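Local atomic coordinates of ribosome maturation protein SDO1 homolog (Methanothermobacter thermautotrophicus, PDB entry 2WBM), a protein that probably binds RNA and the ribosome and takes part in ribosome maturation, as an archaeal member of the SDO1/SBDS family with a flexible multidomain chain. Residues V41-R52 with T97-I106; E131-H141 with K177-V185. All blocks are in the same frame, centred on the assembly; numbering follows the deposited sequence.

Contacts 1 and 2 lie on opposite sides of the chain's centre, their own centres about 35 Å apart, and share no helix or strand. Contact 1 belongs to the N-terminal SBDS domain and is mainly apolar packing inside that domain: buried valine, leucine and phenylalanine side chains in the middle, arginines and waters at its edge. Contact 2 falls in the range of domain II and holds two extended pieces of chain together chiefly by backbone hydrogen bonds, with a salt bridge at one end and a hydrogen bond from a histidine ring to a backbone carbonyl at the other. Both are partly buried, but more of the touching residues of 41-52 with 97-106 are buried, whereas 131-141 with 177-185 has more exposed residues.

Contact 1 of 2, residues V41-R52 with T97-I106; sequences VLVDPDLAAEFR and TPVILRRGTI
Arg52 of helix 45-52 extends along the Leu101 carbonyl to the last turn of helix 97-103. Its CG, anti to the carbonyl carbon (chi1 -72°), comes within 3.5 Å of Leu101 O, and CD follows the same carbonyl. NE donates to Leu101 O at 2.9 Å, a somewhat bent bond lying in the carbonyl plane. NH2 gives a proton to water 3, while Ile106 CG1 lies over one guanidinium face, near CZ and 3.8 Å from NH2. An arginine suits this place because its extended chain runs along the Leu101 carbonyl, its NE donates to that oxygen, and the flat guanidinium can still lie under Ile106.

Deeper in, Leu101 divides its two methyls: CD1 touches Phe51 CD2 at 3.6 Å, and CD2 meets Ala48 CB at 3.9 Å and, more loosely, Val43 CG1. The small alanine lets this branched leucine approach the helix. Phe51 also lies against the Arg102 guanidinium, whose plane is turned 23° from the ring, with CZ 3.6 Å from Arg102 NH2. Waters 1 and 2 tie that guanidinium to Phe51 O. At the far end Val41 CG1 touches Ile100 CD1.

Val63 of helix 60-63 adds to the same core, touching Val43, Ala48 and Leu101. Helices 45-52 and 97-103 cross at -81°, a nearly perpendicular helix pair packed beside a three-stranded antiparallel sheet, in the alpha/beta N-terminal domain of the SBDS family.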
loop_
_atom_site.group_PDB
_atom_site.type_symbol
_atom_site.label_atom_id
_atom_site.label_comp_id
_atom_site.label_asym_id
_atom_site.label_seq_id
_atom_site.Cartn_x
_atom_site.Cartn_y
_atom_site.Cartn_z
ATOM N N VAL A 41 10.897 -5.869 21.050
ATOM C CA VAL A 41 9.450 -5.752 21.251
ATOM C C VAL A 41 8.703 -6.494 20.155
ATOM O O VAL A 41 9.237 -6.690 19.064
ATOM C CB VAL A 41 8.987 -4.257 21.306
ATOM C CG1 VAL A 41 9.430 -3.621 22.630
ATOM C CG2 VAL A 41 9.507 -3.440 20.074
ATOM N N LEU A 42 7.486 -6.936 20.466
ATOM C CA LEU A 42 6.648 -7.662 19.520
ATOM C C LEU A 42 5.673 -6.661 18.939
ATOM O O LEU A 42 4.945 -5.996 19.692
ATOM C CB LEU A 42 5.884 -8.781 20.227
ATOM C CG LEU A 42 6.780 -9.963 20.615
ATOM C CD1 LEU A 42 6.058 -10.906 21.594
ATOM C CD2 LEU A 42 7.165 -10.702 19.335
ATOM N N VAL A 43 5.679 -6.539 17.615
ATOM C CA VAL A 43 4.948 -5.462 16.942
ATOM C C VAL A 43 4.175 -5.907 15.699
ATOM O O VAL A 43 4.525 -6.881 15.027
ATOM C CB VAL A 43 5.893 -4.257 16.546
ATOM C CG1 VAL A 43 6.522 -3.600 17.782
ATOM C CG2 VAL A 43 6.977 -4.694 15.542
ATOM N N ASP A 44 3.104 -5.175 15.404
ATOM C CA ASP A 44 2.373 -5.315 14.159
ATOM C C ASP A 44 3.306 -4.832 13.037
ATOM O O ASP A 44 3.779 -3.699 13.092
ATOM C CB ASP A 44 1.120 -4.432 14.214
ATOM C CG ASP A 44 0.250 -4.558 12.987
ATOM O OD1 ASP A 44 0.731 -4.269 11.870
ATOM O OD2 ASP A 44 -0.947 -4.900 13.139
ATOM N N PRO A 45 3.577 -5.685 12.029
ATOM C CA PRO A 45 4.598 -5.302 11.047
ATOM C C PRO A 45 4.145 -4.137 10.158
ATOM O O PRO A 45 4.970 -3.282 9.794
ATOM C CB PRO A 45 4.787 -6.580 10.217
ATOM C CG PRO A 45 3.492 -7.320 10.350
ATOM C CD PRO A 45 3.067 -7.049 11.785
ATOM N N ASP A 46 2.855 -4.095 9.833
ATOM C CA ASP A 46 2.319 -3.030 8.978
ATOM C C ASP A 46 2.374 -1.704 9.737
ATOM O O ASP A 46 2.846 -0.695 9.218
ATOM C CB ASP A 46 0.883 -3.333 8.568
ATOM C CG ASP A 46 0.781 -4.508 7.616
ATOM O OD1 ASP A 46 1.652 -4.656 6.729
ATOM O OD2 ASP A 46 -0.188 -5.282 7.748
ATOM N N LEU A 47 1.922 -1.722 10.985
ATOM C CA LEU A 47 1.900 -0.500 11.780
ATOM C C LEU A 47 3.306 -0.056 12.175
ATOM O O LEU A 47 3.575 1.150 12.204
ATOM C CB LEU A 47 0.985 -0.645 12.995
ATOM C CG LEU A 47 -0.509 -0.789 12.665
ATOM C CD1 LEU A 47 -1.300 -0.997 13.962
ATOM C CD2 LEU A 47 -1.060 0.400 11.863
ATOM N N ALA A 48 4.196 -1.019 12.433
ATOM C CA ALA A 48 5.607 -0.721 12.706
ATOM C C ALA A 48 6.243 -0.022 11.498
ATOM O O ALA A 48 6.977 0.959 11.659
ATOM C CB ALA A 48 6.392 -2.001 13.084
ATOM N N ALA A 49 5.951 -0.509 10.291
ATOM C CA ALA A 49 6.487 0.119 9.083
ATOM C C ALA A 49 5.979 1.555 8.933
ATOM O O ALA A 49 6.741 2.455 8.558
ATOM C CB ALA A 49 6.156 -0.711 7.837
ATOM N N GLU A 50 4.695 1.762 9.226
ATOM C CA GLU A 50 4.080 3.093 9.151
ATOM C C GLU A 50 4.682 4.041 10.183
ATOM O O GLU A 50 4.930 5.217 9.878
ATOM C CB GLU A 50 2.556 3.028 9.354
ATOM C CG GLU A 50 1.751 2.514 8.165
ATOM C CD GLU A 50 1.915 3.353 6.900
ATOM O OE1 GLU A 50 2.094 4.594 6.988
ATOM O OE2 GLU A 50 1.840 2.762 5.801
ATOM N N PHE A 51 4.894 3.523 11.395
ATOM C CA PHE A 51 5.471 4.289 12.505
ATOM C C PHE A 51 6.851 4.832 12.153
ATOM O O PHE A 51 7.188 5.958 12.530
ATOM C CB PHE A 51 5.560 3.429 13.765
ATOM C CG PHE A 51 5.931 4.200 15.009
ATOM C CD1 PHE A 51 4.949 4.831 15.768
ATOM C CD2 PHE A 51 7.261 4.293 15.417
ATOM C CE1 PHE A 51 5.285 5.542 16.927
ATOM C CE2 PHE A 51 7.608 4.997 16.577
ATOM C CZ PHE A 51 6.616 5.619 17.331
ATOM N N ARG A 52 7.628 4.032 11.419
ATOM C CA ARG A 52 8.956 4.430 10.957
ATOM C C ARG A 52 8.964 5.562 9.928
ATOM O O ARG A 52 9.986 6.223 9.749
ATOM C CB ARG A 52 9.696 3.226 10.386
ATOM C CG ARG A 52 10.141 2.233 11.404
ATOM C CD ARG A 52 10.887 1.138 10.682
ATOM N NE ARG A 52 11.800 0.456 11.573
ATOM C CZ ARG A 52 12.798 -0.316 11.177
ATOM N NH1 ARG A 52 13.028 -0.522 9.885
ATOM N NH2 ARG A 52 13.569 -0.883 12.084
ATOM N N THR A 97 9.944 1.777 23.366
ATOM C CA THR A 97 9.551 1.210 22.072
ATOM C C THR A 97 9.794 2.132 20.851
ATOM O O THR A 97 10.293 1.648 19.823
ATOM C CB THR A 97 8.099 0.684 22.118
ATOM O OG1 THR A 97 8.036 -0.425 23.020
ATOM C CG2 THR A 97 7.628 0.257 20.736
ATOM N N PRO A 98 9.459 3.439 20.942
ATOM C CA PRO A 98 9.728 4.314 19.780
ATOM C C PRO A 98 11.203 4.356 19.413
ATOM O O PRO A 98 11.528 4.464 18.225
ATOM C CB PRO A 98 9.279 5.696 20.259
ATOM C CG PRO A 98 8.247 5.417 21.302
ATOM C CD PRO A 98 8.704 4.160 21.990
ATOM N N VAL A 99 12.087 4.259 20.410
ATOM C CA VAL A 99 13.539 4.226 20.143
ATOM C C VAL A 99 13.923 2.916 19.433
ATOM O O VAL A 99 14.669 2.927 18.440
ATOM C CB VAL A 99 14.382 4.423 21.427
ATOM C CG1 VAL A 99 15.872 4.494 21.078
ATOM C CG2 VAL A 99 13.948 5.717 22.143
ATOM N N ILE A 100 13.384 1.803 19.913
ATOM C CA ILE A 100 13.663 0.513 19.272
ATOM C C ILE A 100 13.151 0.537 17.826
ATOM O O ILE A 100 13.864 0.135 16.896
ATOM C CB ILE A 100 13.087 -0.675 20.047
ATOM C CG1 ILE A 100 13.750 -0.780 21.426
ATOM C CG2 ILE A 100 13.305 -1.971 19.254
ATOM C CD1 ILE A 100 13.194 -1.916 22.294
ATOM N N LEU A 101 11.932 1.033 17.629
ATOM C CA LEU A 101 11.365 1.113 16.271
ATOM C C LEU A 101 12.151 2.013 15.318
ATOM O O LEU A 101 12.350 1.690 14.127
ATOM C CB LEU A 101 9.897 1.558 16.329
ATOM C CG LEU A 101 8.917 0.509 16.870
ATOM C CD1 LEU A 101 7.570 1.148 17.142
ATOM C CD2 LEU A 101 8.775 -0.669 15.888
ATOM N N ARG A 102 12.601 3.156 15.828
ATOM C CA ARG A 102 13.238 4.126 14.970
ATOM C C ARG A 102 14.719 3.864 14.739
ATOM O O ARG A 102 15.233 4.221 13.693
ATOM C CB ARG A 102 13.005 5.544 15.496
ATOM C CG ARG A 102 11.566 5.995 15.293
ATOM C CD ARG A 102 11.243 7.191 16.162
ATOM N NE ARG A 102 9.906 7.719 15.890
ATOM C CZ ARG A 102 9.163 8.364 16.784
ATOM N NH1 ARG A 102 9.617 8.550 18.014
ATOM N NH2 ARG A 102 7.965 8.817 16.451
ATOM N N ARG A 103 15.389 3.230 15.700
ATOM C CA ARG A 103 16.842 3.041 15.631
ATOM C C ARG A 103 17.257 1.591 15.391
ATOM O O ARG A 103 18.420 1.328 15.060
ATOM C CB ARG A 103 17.515 3.524 16.926
ATOM C CG ARG A 103 17.390 5.030 17.223
ATOM C CD ARG A 103 18.177 5.858 16.256
ATOM N NE ARG A 103 18.277 7.249 16.687
ATOM C CZ ARG A 103 19.413 7.865 17.010
ATOM N NH1 ARG A 103 20.575 7.221 16.946
ATOM N NH2 ARG A 103 19.390 9.138 17.382
ATOM N N GLY A 104 16.312 0.675 15.558
ATOM C CA GLY A 104 16.599 -0.762 15.542
ATOM C C GLY A 104 16.314 -1.448 14.224
ATOM O O GLY A 104 16.172 -0.791 13.176
ATOM N N THR A 105 16.273 -2.778 14.278
ATOM C CA THR A 105 16.081 -3.616 13.089
ATOM C C THR A 105 14.778 -4.387 13.243
ATOM O O THR A 105 14.182 -4.387 14.317
ATOM C CB THR A 105 17.228 -4.631 12.933
ATOM O OG1 THR A 105 17.343 -5.418 14.135
ATOM C CG2 THR A 105 18.549 -3.913 12.643
ATOM N N ILE A 106 14.350 -5.036 12.162
ATOM C CA ILE A 106 13.162 -5.885 12.180
ATOM C C ILE A 106 13.610 -7.321 11.934
ATOM O O ILE A 106 14.383 -7.591 11.012
ATOM C CB ILE A 106 12.155 -5.471 11.077
ATOM C CG1 ILE A 106 11.631 -4.045 11.320
ATOM C CG2 ILE A 106 11.010 -6.488 10.976
ATOM C CD1 ILE A 106 10.779 -3.868 12.568
HETATM O O HOH W 1 6.324 7.790 14.299
HETATM O O HOH W 2 9.405 7.667 13.153
HETATM O O HOH W 3 13.135 -1.635 14.734
#

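Contact 2 of 2, residues E131-H141 with K177-V185; sequences EAINPQNGLPH and KIPIKFEKV
Glu131-Ile133 and Lys181-Glu183 run antiparallel, with Ile133 and Lys181 as the hydrogen-bonded pair, Ala132 and Phe182 as the non-hydrogen-bonded one, and Glu183 N bonding to Glu131 O at 3.1 Å. The bond from Ile133 N to Lys181 O is short, 2.8 Å, and nearly straight.

At one end Glu131 does two things. Its CB sits over the centre of the Phe182 ring, 3.6 Å from the centroid in a CH-pi contact. Beyond it the chain turns about the CB-CG bond (chi2 -69°), bringing OE1 to Lys184 NZ at 2.8 Å, met on the syn side of the carboxylate; OE2 pairs with Lys127. A glutamate thus offers aliphatic surface to the aromatic ring and charge to two lysines. Beside it Ala132 CB rests on Ile180 CG1 at 3.6 Å, a small residue suited to so close an approach. Helix 163-174 packs on Ile180 and Phe182.

At the other end His141 NE2 donates to Pro179 O at 2.7 Å, the carbonyl lying near the ring plane, while Ile178 CD1 stands over the ring's centre. A leucine in place of His141 would probably leave Pro179 O without this donor and the backbone at Pro179 less firmly held to the 131-141 segment. The Gln136 amide crosses Pro179 at a slant, its CD 3.7 Å from Pro179 CG. Asn134 OD1 accepts from Gln136 N, and Asn137 OD1 from Leu139 N, two successive Asx turns that shape the loop.

Overall, this is a short antiparallel strand pairing that attaches the end of helix 110-131 to the first residues of strand 181-191, joining helical domain II to the sheet of the following C-terminal domain.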
loop_
_atom_site.group_PDB
_atom_site.type_symbol
_atom_site.label_atom_id
_atom_site.label_comp_id
_atom_site.label_asym_id
_atom_site.label_seq_id
_atom_site.Cartn_x
_atom_site.Cartn_y
_atom_site.Cartn_z
ATOM N N GLU A 131 -2.032 2.535 -11.543
ATOM C CA GLU A 131 -1.693 3.955 -11.690
ATOM C C GLU A 131 -1.013 4.291 -13.008
ATOM O O GLU A 131 -1.019 5.446 -13.429
ATOM C CB GLU A 131 -0.823 4.438 -10.523
ATOM C CG GLU A 131 -1.425 4.230 -9.126
ATOM C CD GLU A 131 -2.634 5.118 -8.826
ATOM O OE1 GLU A 131 -2.846 6.159 -9.497
ATOM O OE2 GLU A 131 -3.381 4.771 -7.894
ATOM N N ALA A 132 -0.425 3.289 -13.651
ATOM C CA ALA A 132 0.475 3.537 -14.777
ATOM C C ALA A 132 -0.209 3.548 -16.140
ATOM O O ALA A 132 -1.257 2.927 -16.339
ATOM C CB ALA A 132 1.605 2.532 -14.788
ATOM N N ILE A 133 0.397 4.281 -17.067
ATOM C CA ILE A 133 0.095 4.138 -18.487
ATOM C C ILE A 133 1.393 3.963 -19.256
ATOM O O ILE A 133 2.475 4.213 -18.729
ATOM C CB ILE A 133 -0.659 5.355 -19.062
ATOM C CG1 ILE A 133 0.197 6.629 -18.954
ATOM C CG2 ILE A 133 -2.030 5.499 -18.388
ATOM C CD1 ILE A 133 -0.244 7.764 -19.886
ATOM N N ASN A 134 1.265 3.499 -20.492
ATOM C CA ASN A 134 2.335 3.533 -21.460
ATOM C C ASN A 134 2.261 4.927 -22.082
ATOM O O ASN A 134 1.288 5.233 -22.769
ATOM C CB ASN A 134 2.079 2.450 -22.516
ATOM C CG ASN A 134 3.147 2.397 -23.590
ATOM O OD1 ASN A 134 3.838 3.382 -23.859
ATOM N ND2 ASN A 134 3.274 1.240 -24.228
ATOM N N PRO A 135 3.268 5.791 -21.819
ATOM C CA PRO A 135 3.183 7.167 -22.329
ATOM C C PRO A 135 3.193 7.268 -23.855
ATOM O O PRO A 135 2.811 8.311 -24.391
ATOM C CB PRO A 135 4.415 7.860 -21.728
ATOM C CG PRO A 135 5.331 6.756 -21.318
ATOM C CD PRO A 135 4.448 5.599 -20.956
ATOM N N GLN A 136 3.595 6.197 -24.538
ATOM C CA GLN A 136 3.633 6.184 -26.006
ATOM C C GLN A 136 2.248 6.116 -26.666
ATOM O O GLN A 136 2.056 6.648 -27.758
ATOM C CB GLN A 136 4.500 5.035 -26.519
ATOM C CG GLN A 136 5.961 5.098 -26.090
ATOM C CD GLN A 136 6.750 3.863 -26.502
ATOM O OE1 GLN A 136 6.178 2.828 -26.860
ATOM N NE2 GLN A 136 8.070 3.966 -26.448
ATOM N N ASN A 137 1.294 5.453 -26.016
ATOM C CA ASN A 137 -0.049 5.312 -26.578
ATOM C C ASN A 137 -1.180 5.694 -25.616
ATOM O O ASN A 137 -2.349 5.688 -26.004
ATOM C CB ASN A 137 -0.267 3.897 -27.137
ATOM C CG ASN A 137 -0.120 2.803 -26.083
ATOM O OD1 ASN A 137 -0.138 3.059 -24.871
ATOM N ND2 ASN A 137 0.019 1.568 -26.549
ATOM N N GLY A 138 -0.822 6.011 -24.370
ATOM C CA GLY A 138 -1.793 6.413 -23.345
ATOM C C GLY A 138 -2.562 5.275 -22.688
ATOM O O GLY A 138 -3.445 5.519 -21.852
ATOM N N LEU A 139 -2.221 4.039 -23.048
ATOM C CA LEU A 139 -2.959 2.851 -22.600
ATOM C C LEU A 139 -2.404 2.226 -21.307
ATOM O O LEU A 139 -1.241 2.446 -20.961
ATOM C CB LEU A 139 -2.987 1.798 -23.713
ATOM C CG LEU A 139 -3.656 2.192 -25.031
ATOM C CD1 LEU A 139 -3.470 1.095 -26.075
ATOM C CD2 LEU A 139 -5.139 2.526 -24.832
ATOM N N PRO A 140 -3.240 1.440 -20.598
ATOM C CA PRO A 140 -2.812 0.733 -19.386
ATOM C C PRO A 140 -1.836 -0.401 -19.680
ATOM O O PRO A 140 -1.839 -0.945 -20.781
ATOM C CB PRO A 140 -4.121 0.121 -18.862
ATOM C CG PRO A 140 -5.208 0.890 -19.508
ATOM C CD PRO A 140 -4.673 1.216 -20.866
ATOM N N HIS A 141 -1.002 -0.737 -18.700
ATOM C CA HIS A 141 -0.220 -1.969 -18.743
ATOM C C HIS A 141 -0.961 -3.014 -17.912
ATOM O O HIS A 141 -1.282 -2.761 -16.750
ATOM C CB HIS A 141 1.171 -1.761 -18.138
ATOM C CG HIS A 141 2.094 -0.930 -18.974
ATOM N ND1 HIS A 141 2.595 -1.360 -20.184
ATOM C CD2 HIS A 141 2.642 0.289 -18.752
ATOM C CE1 HIS A 141 3.395 -0.433 -20.681
ATOM N NE2 HIS A 141 3.436 0.579 -19.833
ATOM N N LYS A 177 12.917 -0.868 -18.643
ATOM C CA LYS A 177 12.481 -2.075 -19.340
ATOM C C LYS A 177 11.237 -1.840 -20.193
ATOM O O LYS A 177 11.139 -2.364 -21.303
ATOM C CB LYS A 177 12.270 -3.233 -18.361
ATOM C CG LYS A 177 13.502 -3.597 -17.539
ATOM C CD LYS A 177 14.725 -3.888 -18.419
ATOM C CE LYS A 177 15.911 -4.342 -17.572
ATOM N NZ LYS A 177 17.174 -4.381 -18.360
ATOM N N ILE A 178 10.299 -1.040 -19.687
ATOM C CA ILE A 178 9.095 -0.688 -20.449
ATOM C C ILE A 178 8.770 0.797 -20.364
ATOM O O ILE A 178 9.165 1.460 -19.398
ATOM C CB ILE A 178 7.845 -1.496 -20.006
ATOM C CG1 ILE A 178 7.691 -1.506 -18.481
ATOM C CG2 ILE A 178 7.901 -2.901 -20.594
ATOM C CD1 ILE A 178 6.280 -1.839 -18.016
ATOM N N PRO A 179 8.052 1.323 -21.380
ATOM C CA PRO A 179 7.643 2.718 -21.363
ATOM C C PRO A 179 6.539 2.864 -20.340
ATOM O O PRO A 179 5.476 2.264 -20.502
ATOM C CB PRO A 179 7.086 2.951 -22.780
ATOM C CG PRO A 179 7.482 1.765 -23.579
ATOM C CD PRO A 179 7.608 0.644 -22.612
ATOM N N ILE A 180 6.786 3.645 -19.293
ATOM C CA ILE A 180 5.847 3.690 -18.170
ATOM C C ILE A 180 5.912 4.989 -17.376
ATOM O O ILE A 180 6.993 5.552 -17.155
ATOM C CB ILE A 180 6.042 2.463 -17.234
ATOM C CG1 ILE A 180 4.887 2.343 -16.231
ATOM C CG2 ILE A 180 7.435 2.486 -16.562
ATOM C CD1 ILE A 180 4.772 0.971 -15.587
ATOM N N LYS A 181 4.738 5.441 -16.937
ATOM C CA LYS A 181 4.588 6.664 -16.182
ATOM C C LYS A 181 3.287 6.536 -15.399
ATOM O O LYS A 181 2.330 5.957 -15.897
ATOM C CB LYS A 181 4.482 7.835 -17.159
ATOM C CG LYS A 181 4.611 9.221 -16.561
ATOM C CD LYS A 181 4.401 10.281 -17.647
ATOM C CE LYS A 181 4.538 11.699 -17.104
ATOM N NZ LYS A 181 3.422 12.070 -16.183
ATOM N N PHE A 182 3.261 7.068 -14.183
ATOM C CA PHE A 182 2.017 7.214 -13.430
ATOM C C PHE A 182 1.295 8.443 -13.966
ATOM O O PHE A 182 1.878 9.525 -14.069
ATOM C CB PHE A 182 2.301 7.390 -11.941
ATOM C CG PHE A 182 2.523 6.096 -11.198
ATOM C CD1 PHE A 182 2.776 4.909 -11.877
ATOM C CD2 PHE A 182 2.511 6.081 -9.812
ATOM C CE1 PHE A 182 2.995 3.714 -11.183
ATOM C CE2 PHE A 182 2.730 4.890 -9.109
ATOM C CZ PHE A 182 2.970 3.710 -9.804
ATOM N N GLU A 183 0.035 8.266 -14.338
ATOM C CA GLU A 183 -0.756 9.379 -14.866
ATOM C C GLU A 183 -2.228 9.125 -14.672
ATOM O O GLU A 183 -2.723 8.032 -14.958
ATOM C CB GLU A 183 -0.453 9.600 -16.349
ATOM C CG GLU A 183 -0.934 10.939 -16.886
ATOM C CD GLU A 183 -0.195 11.361 -18.150
ATOM O OE1 GLU A 183 1.057 11.319 -18.168
ATOM O OE2 GLU A 183 -0.875 11.748 -19.122
ATOM N N LYS A 184 -2.932 10.141 -14.178
ATOM C CA LYS A 184 -4.375 10.095 -14.110
ATOM C C LYS A 184 -4.882 10.475 -15.495
ATOM O O LYS A 184 -4.214 11.216 -16.219
ATOM C CB LYS A 184 -4.936 11.091 -13.086
ATOM C CG LYS A 184 -4.340 11.003 -11.689
ATOM C CD LYS A 184 -4.765 9.758 -10.927
ATOM C CE LYS A 184 -4.071 9.735 -9.548
ATOM N NZ LYS A 184 -4.232 8.442 -8.820
ATOM N N VAL A 185 -6.033 9.937 -15.870
ATOM C CA VAL A 185 -6.677 10.314 -17.133
ATOM C C VAL A 185 -8.107 10.730 -16.850
ATOM O O VAL A 185 -8.675 10.357 -15.818
ATOM C CB VAL A 185 -6.656 9.185 -18.186
ATOM C CG1 VAL A 185 -5.213 8.721 -18.458
ATOM C CG2 VAL A 185 -7.538 8.025 -17.758
#